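Local coordinates for uncharacterized protein AF_0941 (Archaeoglobus fulgidus, PDB 1YOZ) that is of unknown function, an all-helical archaeal protein of the AF0941-like family whose chains pair as a two-subunit assembly, at residues 45-50 and 110-115; 10-15 and 27-32; 69-74 and 103-108. All blocks are in the same frame, centred on the assembly; numbering follows the deposited sequence.

Contact 1 (45-50 and 110-115); sequences EILNLY and DRVEKE
Tyr50 has its CG anti to the backbone N, chi1 172°, which swings the ring toward the C-terminal tail, while the chain of Glu115 bends at chi2, -130°, and brings its carboxylate over that ring. The two join the end of helix 32-51 to the tail that follows helix 99-113 in an all-helical fold; helical backbone angles are lost at Lys114, one residue before the glutamate. Glu115 OE2 stands 3.5 Å above the plane of the Tyr50 ring, displaced toward the rim, so that it is 3.6 Å from both Tyr50 CD2 and Tyr50 CE2. The carboxylate does not lie flat on the ring; the two planes are 54° apart. No hydrogen bond crosses between the segments, and OE2 is a buried oxygen without a polar partner in the model, whereas OE1 of the same carboxylate is held in a salt bridge by Lys57 NZ. That lysine also touches Tyr50, and its charge probably offsets the cost of placing a carboxylate oxygen against a ring face.

A second, apolar point of contact lies further back in both segments. Here Leu47 and Val112 point toward each other at a partly exposed seam, and the isopropyl end of the leucine meets one branch of the valine. The backbones stay well apart, the nearest CA atoms being those of Leu47 and Glu115 at 8.2 Å, and the side chains do the bridging. With the valine modelled in a nearly eclipsed rotamer, the exact spacing is doubtful, but Leu47 CD1 lies 3.4 Å from Val112 CG2, shorter than usual for two carbons.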
loop_
_atom_site.group_PDB
_atom_site.type_symbol
_atom_site.label_atom_id
_atom_site.label_comp_id
_atom_site.label_asym_id
_atom_site.label_seq_id
_atom_site.Cartn_x
_atom_site.Cartn_y
_atom_site.Cartn_z
ATOM N N GLU B 45 6.924 4.098 -15.276
ATOM C CA GLU B 45 5.813 3.195 -15.679
ATOM C C GLU B 45 4.458 3.867 -15.451
ATOM O O GLU B 45 3.544 3.844 -16.326
ATOM C CB GLU B 45 5.859 1.839 -14.921
ATOM C CG GLU B 45 4.777 0.922 -15.383
ATOM C CD GLU B 45 4.900 -0.545 -14.907
ATOM O OE1 GLU B 45 5.823 -0.883 -14.111
ATOM O OE2 GLU B 45 4.037 -1.351 -15.346
ATOM N N ILE B 46 4.323 4.482 -14.265
ATOM C CA ILE B 46 3.083 5.159 -13.878
ATOM C C ILE B 46 2.775 6.323 -14.851
ATOM O O ILE B 46 1.654 6.463 -15.401
ATOM C CB ILE B 46 3.205 5.716 -12.419
ATOM C CG1 ILE B 46 3.330 4.539 -11.415
ATOM C CG2 ILE B 46 2.027 6.628 -12.057
ATOM C CD1 ILE B 46 3.995 4.900 -10.096
ATOM N N LEU B 47 3.782 7.150 -15.055
ATOM C CA LEU B 47 3.630 8.234 -16.027
ATOM C C LEU B 47 3.189 7.699 -17.390
ATOM O O LEU B 47 2.260 8.246 -17.960
ATOM C CB LEU B 47 4.877 9.100 -16.090
ATOM C CG LEU B 47 4.896 10.273 -15.101
ATOM C CD1 LEU B 47 6.231 10.946 -15.160
ATOM C CD2 LEU B 47 3.812 11.282 -15.433
ATOM N N ASN B 48 3.772 6.588 -17.855
ATOM C CA ASN B 48 3.373 5.982 -19.154
ATOM C C ASN B 48 1.969 5.392 -19.274
ATOM O O ASN B 48 1.352 5.431 -20.358
ATOM C CB ASN B 48 4.434 4.998 -19.664
ATOM C CG ASN B 48 5.701 5.690 -20.073
ATOM O OD1 ASN B 48 5.729 6.922 -20.211
ATOM N ND2 ASN B 48 6.778 4.920 -20.246
ATOM N N LEU B 49 1.425 4.856 -18.170
ATOM C CA LEU B 49 0.010 4.488 -18.122
ATOM C C LEU B 49 -0.906 5.691 -18.353
ATOM O O LEU B 49 -1.984 5.603 -18.999
ATOM C CB LEU B 49 -0.307 3.871 -16.747
ATOM C CG LEU B 49 0.338 2.529 -16.466
ATOM C CD1 LEU B 49 -0.201 1.999 -15.078
ATOM C CD2 LEU B 49 -0.048 1.560 -17.507
ATOM N N TYR B 50 -0.498 6.824 -17.804
ATOM C CA TYR B 50 -1.287 8.032 -17.983
ATOM C C TYR B 50 -1.129 8.384 -19.482
ATOM O O TYR B 50 -2.096 8.455 -20.219
ATOM C CB TYR B 50 -0.752 9.146 -17.092
ATOM C CG TYR B 50 -1.364 10.508 -17.337
ATOM C CD1 TYR B 50 -2.721 10.728 -17.147
ATOM C CD2 TYR B 50 -0.579 11.563 -17.762
ATOM C CE1 TYR B 50 -3.273 11.955 -17.387
ATOM C CE2 TYR B 50 -1.122 12.797 -18.002
ATOM C CZ TYR B 50 -2.468 12.990 -17.803
ATOM O OH TYR B 50 -3.016 14.249 -18.029
ATOM N N ASP B 110 8.029 13.563 -5.670
ATOM C CA ASP B 110 7.396 14.840 -5.507
ATOM C C ASP B 110 7.582 15.631 -6.794
ATOM O O ASP B 110 6.661 16.289 -7.241
ATOM C CB ASP B 110 8.020 15.557 -4.289
ATOM C CG ASP B 110 7.269 16.773 -3.881
ATOM O OD1 ASP B 110 6.031 16.685 -3.743
ATOM O OD2 ASP B 110 7.924 17.822 -3.689
ATOM N N ARG B 111 8.776 15.525 -7.373
ATOM C CA ARG B 111 9.173 16.141 -8.643
ATOM C C ARG B 111 8.348 15.631 -9.852
ATOM O O ARG B 111 7.720 16.418 -10.564
ATOM C CB ARG B 111 10.696 15.907 -8.818
ATOM C CG ARG B 111 11.370 16.453 -10.072
ATOM C CD ARG B 111 12.781 15.897 -10.216
ATOM N NE ARG B 111 13.108 15.713 -11.628
ATOM C CZ ARG B 111 14.258 15.236 -12.101
ATOM N NH1 ARG B 111 15.238 14.862 -11.283
ATOM N NH2 ARG B 111 14.423 15.118 -13.415
ATOM N N VAL B 112 8.315 14.315 -10.077
ATOM C CA VAL B 112 7.550 13.783 -11.243
ATOM C C VAL B 112 6.020 13.844 -11.091
ATOM O O VAL B 112 5.271 13.874 -12.087
ATOM C CB VAL B 112 8.039 12.346 -11.701
ATOM C CG1 VAL B 112 9.061 11.789 -10.797
ATOM C CG2 VAL B 112 6.897 11.381 -11.849
ATOM N N GLU B 113 5.572 13.843 -9.836
ATOM C CA GLU B 113 4.154 14.004 -9.494
ATOM C C GLU B 113 3.616 15.242 -10.231
ATOM O O GLU B 113 2.567 15.157 -10.868
ATOM C CB GLU B 113 4.009 14.192 -7.987
ATOM C CG GLU B 113 2.901 13.431 -7.253
ATOM C CD GLU B 113 2.877 13.786 -5.773
ATOM O OE1 GLU B 113 2.074 13.196 -4.991
ATOM O OE2 GLU B 113 3.646 14.698 -5.378
ATOM N N LYS B 114 4.323 16.379 -10.133
ATOM C CA LYS B 114 4.024 17.565 -10.969
ATOM C C LYS B 114 4.068 17.097 -12.437
ATOM O O LYS B 114 5.086 16.628 -12.904
ATOM C CB LYS B 114 4.997 18.732 -10.686
ATOM C CG LYS B 114 5.702 18.630 -9.348
ATOM C CD LYS B 114 5.477 19.816 -8.427
ATOM C CE LYS B 114 6.063 19.515 -7.035
ATOM N NZ LYS B 114 6.264 20.707 -6.144
ATOM N N GLU B 115 2.950 17.183 -13.140
ATOM C CA GLU B 115 2.605 16.102 -14.084
ATOM C C GLU B 115 3.284 16.011 -15.428
ATOM O O GLU B 115 4.462 16.325 -15.548
ATOM C CB GLU B 115 1.090 15.950 -14.251
ATOM C CG GLU B 115 0.513 15.069 -13.207
ATOM C CD GLU B 115 -0.374 13.971 -13.756
ATOM O OE1 GLU B 115 -1.541 13.898 -13.321
ATOM O OE2 GLU B 115 0.090 13.170 -14.605
#

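Contact 2 (10-15 and 27-32); sequences LDRMGE and DKLLDQ
Leu29 lays its forked end against the backbone and inner side-chain carbons of Arg12 and Met13, the central overlap in a packing of two helices within an all-helical fold, where the short helix 26-29 folds back on helix 8-18. Its CG lies opposite the main-chain nitrogen (chi1 -177°), the leucine is directed toward helix 8-18, and its two methyls divide the work. CD1 rests 3.7 Å from Arg12 CB and also reaches the CD methylene of that residue, while CD2 presses on the main chain, 3.5 Å from Met13 N. Arg12 thus offers its aliphatic stem; beyond it the chain bends at chi3, -133°, and carries the guanidinium away from the leucine. Around the two segments, Phe9, Ile16, Met38 and Leu82 also touch Leu29, making it a shared plug between three helices and its own. An alanine here would remove both methyls and is likely to open a gap beside Arg12 CB and the Met13 backbone, weakening the hold of the short helix on its neighbour. Just after the leucine the helix ends, and Asp31 starts the next one as its N-cap, accepting a bond from Asn34 N. Met13 adds a looser side-chain touch, its CB 4.3 Å from Leu29 CD2.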
loop_
_atom_site.group_PDB
_atom_site.type_symbol
_atom_site.label_atom_id
_atom_site.label_comp_id
_atom_site.label_asym_id
_atom_site.label_seq_id
_atom_site.Cartn_x
_atom_site.Cartn_y
_atom_site.Cartn_z
ATOM N N LEU B 10 7.887 -2.792 -2.884
ATOM C CA LEU B 10 6.894 -3.471 -2.038
ATOM C C LEU B 10 6.587 -4.878 -2.532
ATOM O O LEU B 10 6.615 -5.833 -1.766
ATOM C CB LEU B 10 5.624 -2.614 -1.896
ATOM C CG LEU B 10 4.493 -3.247 -1.073
ATOM C CD1 LEU B 10 4.817 -3.341 0.394
ATOM C CD2 LEU B 10 3.264 -2.442 -1.335
ATOM N N ASP B 11 6.378 -5.044 -3.834
ATOM C CA ASP B 11 6.074 -6.373 -4.348
ATOM C C ASP B 11 7.266 -7.323 -4.227
ATOM O O ASP B 11 7.091 -8.484 -3.859
ATOM C CB ASP B 11 5.615 -6.331 -5.812
ATOM C CG ASP B 11 4.224 -5.733 -5.993
ATOM O OD1 ASP B 11 3.286 -5.930 -5.169
ATOM O OD2 ASP B 11 4.062 -5.056 -6.998
ATOM N N ARG B 12 8.459 -6.871 -4.623
ATOM C CA ARG B 12 9.645 -7.753 -4.518
ATOM C C ARG B 12 9.902 -8.147 -3.075
ATOM O O ARG B 12 10.207 -9.293 -2.794
ATOM C CB ARG B 12 10.911 -7.099 -5.070
ATOM C CG ARG B 12 11.050 -7.232 -6.578
ATOM C CD ARG B 12 11.950 -6.157 -7.181
ATOM N NE ARG B 12 11.270 -5.621 -8.347
ATOM C CZ ARG B 12 11.471 -5.980 -9.610
ATOM N NH1 ARG B 12 12.400 -6.886 -9.934
ATOM N NH2 ARG B 12 10.734 -5.400 -10.560
ATOM N N MET B 13 9.807 -7.194 -2.153
ATOM C CA MET B 13 9.928 -7.564 -0.736
ATOM C C MET B 13 8.955 -8.692 -0.408
ATOM O O MET B 13 9.362 -9.677 0.161
ATOM C CB MET B 13 9.669 -6.400 0.238
ATOM C CG MET B 13 9.380 -6.901 1.724
ATOM S SD MET B 13 8.942 -5.532 2.776
ATOM C CE MET B 13 7.162 -5.573 2.612
ATOM N N GLY B 14 7.682 -8.521 -0.777
ATOM C CA GLY B 14 6.626 -9.447 -0.442
ATOM C C GLY B 14 6.862 -10.832 -1.016
ATOM O O GLY B 14 6.507 -11.845 -0.388
ATOM N N GLU B 15 7.421 -10.864 -2.227
ATOM C CA GLU B 15 7.827 -12.104 -2.880
ATOM C C GLU B 15 8.911 -12.870 -2.116
ATOM O O GLU B 15 8.842 -14.098 -2.010
ATOM C CB GLU B 15 8.316 -11.818 -4.291
ATOM C CG GLU B 15 7.167 -11.627 -5.251
ATOM C CD GLU B 15 7.585 -11.051 -6.554
ATOM O OE1 GLU B 15 8.810 -10.873 -6.813
ATOM O OE2 GLU B 15 6.655 -10.724 -7.324
ATOM N N ASP B 27 19.656 -9.291 -0.864
ATOM C CA ASP B 27 20.870 -8.501 -0.996
ATOM C C ASP B 27 20.805 -7.494 -2.179
ATOM O O ASP B 27 21.155 -6.312 -2.045
ATOM C CB ASP B 27 22.062 -9.463 -1.138
ATOM C CG ASP B 27 23.388 -8.791 -0.901
ATOM O OD1 ASP B 27 23.554 -8.132 0.140
ATOM O OD2 ASP B 27 24.281 -8.928 -1.767
ATOM N N LYS B 28 20.309 -7.932 -3.324
ATOM C CA LYS B 28 20.180 -7.011 -4.451
ATOM C C LYS B 28 19.052 -6.004 -4.246
ATOM O O LYS B 28 19.190 -4.807 -4.586
ATOM C CB LYS B 28 19.970 -7.752 -5.774
ATOM C CG LYS B 28 19.411 -6.851 -6.892
ATOM C CD LYS B 28 19.405 -7.557 -8.237
ATOM C CE LYS B 28 18.711 -6.736 -9.313
ATOM N NZ LYS B 28 18.491 -7.577 -10.552
ATOM N N LEU B 29 17.942 -6.487 -3.700
ATOM C CA LEU B 29 16.815 -5.611 -3.444
ATOM C C LEU B 29 17.180 -4.449 -2.479
ATOM O O LEU B 29 16.702 -3.333 -2.657
ATOM C CB LEU B 29 15.588 -6.406 -2.970
ATOM C CG LEU B 29 14.274 -5.652 -2.716
ATOM C CD1 LEU B 29 13.720 -4.950 -3.943
ATOM C CD2 LEU B 29 13.259 -6.614 -2.142
ATOM N N LEU B 30 18.072 -4.720 -1.516
ATOM C CA LEU B 30 18.368 -3.799 -0.419
ATOM C C LEU B 30 19.602 -2.941 -0.618
ATOM O O LEU B 30 20.075 -2.283 0.331
ATOM C CB LEU B 30 18.493 -4.572 0.874
ATOM C CG LEU B 30 17.234 -5.305 1.313
ATOM C CD1 LEU B 30 17.539 -6.194 2.537
ATOM C CD2 LEU B 30 16.101 -4.382 1.575
ATOM N N ASP B 31 20.126 -2.969 -1.839
ATOM C CA ASP B 31 21.107 -2.004 -2.309
ATOM C C ASP B 31 20.397 -0.676 -2.557
ATOM O O ASP B 31 19.555 -0.599 -3.428
ATOM C CB ASP B 31 21.781 -2.498 -3.587
ATOM C CG ASP B 31 22.833 -1.530 -4.087
ATOM O OD1 ASP B 31 24.029 -1.703 -3.797
ATOM O OD2 ASP B 31 22.461 -0.556 -4.751
ATOM N N GLN B 32 20.719 0.354 -1.754
ATOM C CA GLN B 32 20.005 1.639 -1.837
ATOM C C GLN B 32 20.069 2.322 -3.190
ATOM O O GLN B 32 19.123 3.018 -3.578
ATOM C CB GLN B 32 20.379 2.617 -0.709
ATOM C CG GLN B 32 21.855 3.037 -0.638
ATOM C CD GLN B 32 22.080 4.170 0.375
ATOM O OE1 GLN B 32 21.310 4.352 1.355
ATOM N NE2 GLN B 32 23.141 4.940 0.146
#

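Contact 3 (69-74 and 103-108)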
loop_
_atom_site.group_PDB
_atom_site.type_symbol
_atom_site.label_atom_id
_atom_site.label_comp_id
_atom_site.label_asym_id
_atom_site.label_seq_id
_atom_site.Cartn_x
_atom_site.Cartn_y
_atom_site.Cartn_z
ATOM N N THR B 69 3.957 8.707 0.003
ATOM C CA THR B 69 3.743 8.291 1.422
ATOM C C THR B 69 4.362 6.943 1.818
ATOM O O THR B 69 4.825 6.780 2.958
ATOM C CB THR B 69 2.220 8.470 1.862
ATOM O OG1 THR B 69 1.370 7.703 1.032
ATOM C CG2 THR B 69 1.816 9.869 1.611
ATOM N N TYR B 70 4.454 5.980 0.890
ATOM C CA TYR B 70 5.179 4.734 1.168
ATOM C C TYR B 70 6.620 5.050 1.413
ATOM O O TYR B 70 7.221 4.518 2.354
ATOM C CB TYR B 70 5.117 3.736 -0.019
ATOM C CG TYR B 70 5.883 2.453 0.254
ATOM C CD1 TYR B 70 5.263 1.360 0.879
ATOM C CD2 TYR B 70 7.220 2.313 -0.117
ATOM C CE1 TYR B 70 5.961 0.174 1.119
ATOM C CE2 TYR B 70 7.918 1.115 0.153
ATOM C CZ TYR B 70 7.275 0.064 0.762
ATOM O OH TYR B 70 7.942 -1.096 1.066
ATOM N N VAL B 71 7.214 5.891 0.568
ATOM C CA VAL B 71 8.657 6.130 0.724
ATOM C C VAL B 71 8.914 6.873 2.063
ATOM O O VAL B 71 9.765 6.465 2.866
ATOM C CB VAL B 71 9.233 6.860 -0.470
ATOM C CG1 VAL B 71 10.642 7.442 -0.184
ATOM C CG2 VAL B 71 9.302 5.864 -1.645
ATOM N N VAL B 72 8.184 7.945 2.296
ATOM C CA VAL B 72 8.462 8.694 3.527
ATOM C C VAL B 72 8.213 7.925 4.831
ATOM O O VAL B 72 8.913 8.184 5.817
ATOM C CB VAL B 72 7.805 10.084 3.561
ATOM C CG1 VAL B 72 8.034 10.849 2.257
ATOM C CG2 VAL B 72 6.341 9.962 3.853
ATOM N N SER B 73 7.254 6.986 4.843
ATOM C CA SER B 73 6.688 6.405 6.077
ATOM C C SER B 73 6.801 4.887 6.227
ATOM O O SER B 73 6.636 4.398 7.338
ATOM C CB SER B 73 5.199 6.740 6.209
ATOM O OG SER B 73 4.957 8.138 6.304
ATOM N N GLN B 74 7.021 4.129 5.146
ATOM C CA GLN B 74 7.071 2.675 5.243
ATOM C C GLN B 74 8.360 2.080 4.720
ATOM O O GLN B 74 8.716 0.972 5.099
ATOM C CB GLN B 74 5.924 2.010 4.461
ATOM C CG GLN B 74 4.540 2.114 5.069
ATOM C CD GLN B 74 4.453 1.428 6.432
ATOM O OE1 GLN B 74 4.753 0.229 6.576
ATOM N NE2 GLN B 74 4.036 2.190 7.440
ATOM N N ASN B 103 14.867 10.557 1.838
ATOM C CA ASN B 103 14.460 11.927 1.492
ATOM C C ASN B 103 14.565 12.209 0.009
ATOM O O ASN B 103 13.665 12.825 -0.547
ATOM C CB ASN B 103 15.185 13.021 2.327
ATOM C CG ASN B 103 15.077 12.771 3.823
ATOM O OD1 ASN B 103 14.224 12.018 4.267
ATOM N ND2 ASN B 103 15.949 13.405 4.608
ATOM N N GLU B 104 15.663 11.798 -0.634
ATOM C CA GLU B 104 15.841 12.131 -2.056
ATOM C C GLU B 104 14.856 11.382 -2.959
ATOM O O GLU B 104 14.481 11.900 -3.988
ATOM C CB GLU B 104 17.252 11.834 -2.546
ATOM C CG GLU B 104 18.313 12.836 -2.098
ATOM C CD GLU B 104 19.679 12.180 -1.906
ATOM O OE1 GLU B 104 19.979 11.178 -2.612
ATOM O OE2 GLU B 104 20.457 12.678 -1.046
ATOM N N ILE B 105 14.495 10.151 -2.593
ATOM C CA ILE B 105 13.476 9.369 -3.373
ATOM C C ILE B 105 12.113 10.080 -3.276
ATOM O O ILE B 105 11.461 10.335 -4.281
ATOM C CB ILE B 105 13.383 7.913 -2.854
ATOM C CG1 ILE B 105 14.683 7.126 -3.127
ATOM C CG2 ILE B 105 12.263 7.164 -3.523
ATOM C CD1 ILE B 105 14.793 5.817 -2.288
ATOM N N ALA B 106 11.706 10.446 -2.053
ATOM C CA ALA B 106 10.406 11.152 -1.836
ATOM C C ALA B 106 10.375 12.404 -2.658
ATOM O O ALA B 106 9.389 12.717 -3.348
ATOM C CB ALA B 106 10.219 11.516 -0.376
ATOM N N LEU B 107 11.468 13.156 -2.546
ATOM C CA LEU B 107 11.604 14.412 -3.245
ATOM C C LEU B 107 11.564 14.195 -4.761
ATOM O O LEU B 107 10.949 14.974 -5.487
ATOM C CB LEU B 107 12.898 15.131 -2.789
ATOM C CG LEU B 107 12.803 15.969 -1.492
ATOM C CD1 LEU B 107 14.207 16.535 -1.101
ATOM C CD2 LEU B 107 11.763 17.081 -1.586
ATOM N N TYR B 108 12.231 13.152 -5.243
ATOM C CA TYR B 108 12.142 12.781 -6.681
ATOM C C TYR B 108 10.696 12.493 -7.134
ATOM O O TYR B 108 10.264 12.904 -8.219
ATOM C CB TYR B 108 13.051 11.561 -7.004
ATOM C CG TYR B 108 13.023 11.147 -8.458
ATOM C CD1 TYR B 108 14.040 11.546 -9.338
ATOM C CD2 TYR B 108 11.977 10.373 -8.968
ATOM C CE1 TYR B 108 14.007 11.195 -10.671
ATOM C CE2 TYR B 108 11.936 9.998 -10.298
ATOM C CZ TYR B 108 12.963 10.402 -11.162
ATOM O OH TYR B 108 12.913 10.038 -12.517
#
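The end of helix 57-73 (69-73) and the middle of helix 99-113 (103-108) run nearly antiparallel, the axes of these short pieces 8.9 Å apart at closest approach and crossing at -163°, with the CA atoms of Val71 and Ala106 only 5.9 Å apart. The small side chain of Ala106 suits this close backbone approach. Val71 points toward the facing helix, and its two branches sit astride one methyl: CG1 and CG2 are each 3.7 Å from Ile105 CG2, the two side chains crossing at about a right angle. The valine's CG1 is anti to its own nitrogen, chi1 165°, and from there it also reaches the main chain of the facing helix, 3.7 Å from Ala106 N. Nearer the surface, Val72 CG1 presses closely on Ala106 CB at 3.5 Å. No hydrogen bond joins the segments, and the side-chain contacts between them are all apolar. Phe39, against Val71, and Phe36, against Ile105, bring helix 32-51 up to the buried side. Such close packing of aliphatic side chains around an alanine is characteristic of antiparallel helix pairs in an all-helical bundle, here running from the buried side out to the surface.

Contacts 1 and 3 share helix 99-113: contact 3 fixes its middle against helix 57-73, contact 1 ties its C-terminal end and the tail to helix 32-51, and their centres are 15 Å apart. Along the chain contact 3 is nested within the loop that contact 1 closes. Contact 2 closes earlier in the sequence and lies across the chain's centre from both, its centre 22 Å from that of contact 1 and 16 Å from that of contact 3. It nevertheless touches contact 3 directly, Leu10 CD1 packing 3.8 Å from Tyr70 CE1. The second subunit borders contacts 1 and 2, where its His2 bonds Glu45 and its Arg62 pairs with Asp11. No active site is known.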